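PDB 5EK8: lipoxygenase from Cyanothece sp., which probably adds molecular oxygen to polyunsaturated fatty acids at a non-heme iron centre, acting as a 9R-lipoxygenase. Local coordinates for residues 438-446 and 516-526. Sequence-based numbering, arbitrary orientation.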
loop_
_atom_site.group_PDB
_atom_site.type_symbol
_atom_site.label_atom_id
_atom_site.label_comp_id
_atom_site.label_asym_id
_atom_site.label_seq_id
_atom_site.Cartn_x
_atom_site.Cartn_y
_atom_site.Cartn_z
ATOM N N LYS A 438 -15.991 -1.177 -8.327
ATOM C CA LYS A 438 -17.161 -1.780 -8.967
ATOM C C LYS A 438 -16.846 -2.503 -10.272
ATOM O O LYS A 438 -16.092 -2.002 -11.109
ATOM C CB LYS A 438 -18.240 -0.722 -9.218
ATOM C CG LYS A 438 -19.630 -1.321 -9.359
ATOM C CD LYS A 438 -20.709 -0.262 -9.469
ATOM C CE LYS A 438 -22.093 -0.881 -9.356
ATOM N NZ LYS A 438 -23.163 0.139 -9.519
ATOM N N ASP A 439 -17.437 -3.689 -10.419
ATOM C CA ASP A 439 -17.296 -4.533 -11.607
ATOM C C ASP A 439 -15.841 -4.877 -11.940
ATOM O O ASP A 439 -15.536 -5.333 -13.045
ATOM C CB ASP A 439 -17.959 -3.866 -12.817
ATOM C CG ASP A 439 -19.468 -4.089 -12.861
ATOM O OD1 ASP A 439 -20.053 -4.465 -11.821
ATOM O OD2 ASP A 439 -20.067 -3.883 -13.940
ATOM N N TRP A 440 -14.946 -4.665 -10.980
ATOM C CA TRP A 440 -13.534 -4.960 -11.173
ATOM C C TRP A 440 -13.282 -6.462 -11.056
ATOM O O TRP A 440 -13.749 -7.110 -10.119
ATOM C CB TRP A 440 -12.684 -4.190 -10.157
ATOM C CG TRP A 440 -11.211 -4.210 -10.447
ATOM C CD1 TRP A 440 -10.484 -3.231 -11.054
ATOM C CD2 TRP A 440 -10.289 -5.261 -10.136
ATOM N NE1 TRP A 440 -9.164 -3.604 -11.139
ATOM C CE2 TRP A 440 -9.018 -4.848 -10.587
ATOM C CE3 TRP A 440 -10.413 -6.511 -9.520
ATOM C CZ2 TRP A 440 -7.881 -5.642 -10.445
ATOM C CZ3 TRP A 440 -9.285 -7.297 -9.383
ATOM C CH2 TRP A 440 -8.035 -6.857 -9.839
ATOM N N GLN A 441 -12.545 -7.008 -12.017
ATOM C CA GLN A 441 -12.169 -8.419 -12.003
ATOM C C GLN A 441 -10.809 -8.607 -12.679
ATOM O O GLN A 441 -10.464 -7.859 -13.596
ATOM C CB GLN A 441 -13.239 -9.272 -12.687
ATOM C CG GLN A 441 -13.510 -8.883 -14.124
ATOM C CD GLN A 441 -14.599 -9.718 -14.758
ATOM O OE1 GLN A 441 -15.111 -10.657 -14.149
ATOM N NE2 GLN A 441 -14.963 -9.377 -15.992
ATOM N N PRO A 442 -10.022 -9.594 -12.216
ATOM C CA PRO A 442 -8.676 -9.818 -12.755
ATOM C C PRO A 442 -8.676 -10.196 -14.233
ATOM O O PRO A 442 -9.639 -10.792 -14.722
ATOM C CB PRO A 442 -8.144 -10.978 -11.904
ATOM C CG PRO A 442 -8.967 -10.963 -10.665
ATOM C CD PRO A 442 -10.327 -10.508 -11.103
ATOM N N ARG A 443 -7.597 -9.843 -14.928
ATOM C CA ARG A 443 -7.424 -10.174 -16.342
ATOM C C ARG A 443 -7.500 -11.678 -16.588
ATOM O O ARG A 443 -7.303 -12.474 -15.672
ATOM C CB ARG A 443 -6.084 -9.636 -16.848
ATOM C CG ARG A 443 -4.876 -10.322 -16.214
ATOM C CD ARG A 443 -3.612 -9.473 -16.319
ATOM N NE ARG A 443 -3.706 -8.246 -15.528
ATOM C CZ ARG A 443 -2.724 -7.357 -15.406
ATOM N NH1 ARG A 443 -1.565 -7.553 -16.021
ATOM N NH2 ARG A 443 -2.897 -6.271 -14.663
ATOM N N GLN A 444 -7.784 -12.066 -17.827
ATOM C CA GLN A 444 -7.807 -13.478 -18.197
ATOM C C GLN A 444 -6.502 -13.888 -18.883
ATOM O O GLN A 444 -5.845 -13.060 -19.519
ATOM C CB GLN A 444 -9.005 -13.773 -19.102
ATOM C CG GLN A 444 -10.344 -13.652 -18.399
ATOM C CD GLN A 444 -10.437 -14.540 -17.172
ATOM O OE1 GLN A 444 -9.934 -15.664 -17.164
ATOM N NE2 GLN A 444 -11.076 -14.035 -16.123
ATOM N N PRO A 445 -6.116 -15.170 -18.744
ATOM C CA PRO A 445 -4.853 -15.668 -19.296
ATOM C C PRO A 445 -4.796 -15.614 -20.817
ATOM O O PRO A 445 -5.638 -16.217 -21.479
ATOM C CB PRO A 445 -4.806 -17.121 -18.808
ATOM C CG PRO A 445 -5.710 -17.160 -17.628
ATOM C CD PRO A 445 -6.807 -16.205 -17.955
ATOM N N ILE A 446 -3.815 -14.897 -21.354
ATOM C CA ILE A 446 -3.566 -14.899 -22.788
ATOM C C ILE A 446 -3.129 -16.282 -23.264
ATOM O O ILE A 446 -3.581 -16.759 -24.303
ATOM C CB ILE A 446 -2.481 -13.882 -23.183
ATOM C CG1 ILE A 446 -2.802 -12.496 -22.626
ATOM C CG2 ILE A 446 -2.318 -13.837 -24.694
ATOM C CD1 ILE A 446 -1.847 -11.429 -23.106
ATOM N N TYR A 516 -6.722 -6.032 -24.295
ATOM C CA TYR A 516 -7.195 -7.382 -24.575
ATOM C C TYR A 516 -8.206 -7.851 -23.532
ATOM O O TYR A 516 -9.030 -8.720 -23.807
ATOM C CB TYR A 516 -6.014 -8.358 -24.643
ATOM C CG TYR A 516 -5.642 -8.982 -23.313
ATOM C CD1 TYR A 516 -6.079 -10.255 -22.976
ATOM C CD2 TYR A 516 -4.860 -8.296 -22.394
ATOM C CE1 TYR A 516 -5.748 -10.826 -21.761
ATOM C CE2 TYR A 516 -4.524 -8.860 -21.179
ATOM C CZ TYR A 516 -4.969 -10.126 -20.868
ATOM O OH TYR A 516 -4.640 -10.695 -19.660
ATOM N N ASP A 517 -8.124 -7.280 -22.334
ATOM C CA ASP A 517 -9.041 -7.610 -21.247
ATOM C C ASP A 517 -9.429 -6.322 -20.528
ATOM O O ASP A 517 -8.570 -5.490 -20.244
ATOM C CB ASP A 517 -8.394 -8.607 -20.275
ATOM C CG ASP A 517 -9.398 -9.237 -19.321
ATOM O OD1 ASP A 517 -9.732 -8.604 -18.296
ATOM O OD2 ASP A 517 -9.841 -10.374 -19.594
ATOM N N THR A 518 -10.712 -6.148 -20.234
ATOM C CA THR A 518 -11.179 -4.874 -19.689
ATOM C C THR A 518 -11.678 -4.954 -18.252
ATOM O O THR A 518 -12.111 -3.949 -17.688
ATOM C CB THR A 518 -12.309 -4.276 -20.556
ATOM O OG1 THR A 518 -13.277 -5.290 -20.856
ATOM C CG2 THR A 518 -11.746 -3.718 -21.853
ATOM N N GLY A 519 -11.610 -6.143 -17.663
ATOM C CA GLY A 519 -12.123 -6.369 -16.323
ATOM C C GLY A 519 -11.478 -5.546 -15.218
ATOM O O GLY A 519 -12.118 -5.248 -14.214
ATOM N N GLU A 520 -10.209 -5.192 -15.386
ATOM C CA GLU A 520 -9.497 -4.413 -14.377
ATOM C C GLU A 520 -9.650 -2.925 -14.648
ATOM O O GLU A 520 -9.406 -2.088 -13.778
ATOM C CB GLU A 520 -8.009 -4.774 -14.352
ATOM C CG GLU A 520 -7.689 -6.245 -14.116
ATOM C CD GLU A 520 -6.191 -6.516 -14.139
ATOM O OE1 GLU A 520 -5.411 -5.535 -14.155
ATOM O OE2 GLU A 520 -5.796 -7.705 -14.144
ATOM N N LEU A 521 -10.056 -2.608 -15.869
ATOM C CA LEU A 521 -10.070 -1.232 -16.338
ATOM C C LEU A 521 -11.239 -0.415 -15.813
ATOM O O LEU A 521 -12.245 -0.951 -15.346
ATOM C CB LEU A 521 -10.084 -1.204 -17.863
ATOM C CG LEU A 521 -8.849 -1.809 -18.525
ATOM C CD1 LEU A 521 -9.000 -1.726 -20.019
ATOM C CD2 LEU A 521 -7.584 -1.100 -18.067
ATOM N N ASP A 522 -11.080 0.899 -15.896
ATOM C CA ASP A 522 -12.122 1.838 -15.526
ATOM C C ASP A 522 -13.357 1.643 -16.402
ATOM O O ASP A 522 -13.246 1.536 -17.621
ATOM C CB ASP A 522 -11.591 3.265 -15.651
ATOM C CG ASP A 522 -12.650 4.306 -15.399
ATOM O OD1 ASP A 522 -12.481 5.444 -15.883
ATOM O OD2 ASP A 522 -13.644 3.997 -14.712
ATOM N N LYS A 523 -14.525 1.574 -15.774
ATOM C CA LYS A 523 -15.787 1.540 -16.512
ATOM C C LYS A 523 -16.461 2.910 -16.484
ATOM O O LYS A 523 -17.212 3.210 -15.556
ATOM C CB LYS A 523 -16.739 0.489 -15.937
ATOM C CG LYS A 523 -16.319 -0.942 -16.160
ATOM C CD LYS A 523 -15.366 -1.412 -15.079
ATOM C CE LYS A 523 -14.863 -2.812 -15.375
ATOM N NZ LYS A 523 -13.717 -3.135 -14.517
ATOM N N PRO A 524 -16.197 3.746 -17.503
ATOM C CA PRO A 524 -16.722 5.117 -17.521
ATOM C C PRO A 524 -18.243 5.157 -17.636
ATOM O O PRO A 524 -18.868 6.082 -17.121
ATOM C CB PRO A 524 -16.061 5.736 -18.764
ATOM C CG PRO A 524 -14.922 4.817 -19.111
ATOM C CD PRO A 524 -15.389 3.458 -18.698
ATOM N N ASP A 525 -18.822 4.157 -18.291
ATOM C CA ASP A 525 -20.266 4.110 -18.505
ATOM C C ASP A 525 -21.041 3.843 -17.218
ATOM O O ASP A 525 -22.179 4.288 -17.074
ATOM C CB ASP A 525 -20.609 3.052 -19.552
ATOM C CG ASP A 525 -20.274 3.503 -20.961
ATOM O OD1 ASP A 525 -21.159 4.084 -21.625
ATOM O OD2 ASP A 525 -19.127 3.287 -21.405
ATOM N N LEU A 526 -20.426 3.120 -16.285
ATOM C CA LEU A 526 -21.042 2.889 -14.983
ATOM C C LEU A 526 -21.137 4.200 -14.209
ATOM O O LEU A 526 -20.126 4.859 -13.977
ATOM C CB LEU A 526 -20.254 1.851 -14.180
ATOM C CG LEU A 526 -20.651 0.373 -14.277
ATOM C CD1 LEU A 526 -20.712 -0.103 -15.724
ATOM C CD2 LEU A 526 -19.676 -0.486 -13.471
#
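Arg-443 and Glu-520 show how a charged pair can be the centre of the junction between two irregular loops. The guanidinium meets the carboxylate side-on: NE reaches Glu-520 OE2 at 2.6 Å, nearly straight and within the guanidinium plane, while NH2 takes the syn lone pair of OE1, the two planes being 36° apart. The backbone N of Arg-443 approaches Glu-520 OE2 from the anti side at 2.9 Å, so that oxygen is gripped twice. The arginine folds back to do this, its CG between backbone N and carbonyl carbon (chi1 67°) and its chain bent at chi3. A glutamine in place of Glu-520 would probably leave the guanidinium without its counter-charge and turn an NH2 toward N-H groups that now meet a carboxylate oxygen. Glu-520 also lays its CA over one face of the Trp-440 five-membered ring, a CH-pi contact of 3.8 Å to the centroid. Next to it, Gly-519 O accepts from Gln-441 N (2.8 Å) and Lys-523 NZ, which arrive from opposite faces of the carbonyl plane. Farther along, Tyr-516 OH donates to Gln-444 O, 2.7 Å away at the ring edge, and Ile-446 CG1 lies over the ring face. Asp-517 closes an Asx turn through OD1 to Gly-519 N. Beyond the pair, Arg-443 NH1 bonds to Pro-260 O, and Tyr-516 follows the edge strand 513-515. Pro-442 packs on helix 451-473, whereas Trp-440 sets its ring edge-to-face with His-561 and His-565 of helix 549-574, which also carries the iron ligand His-570.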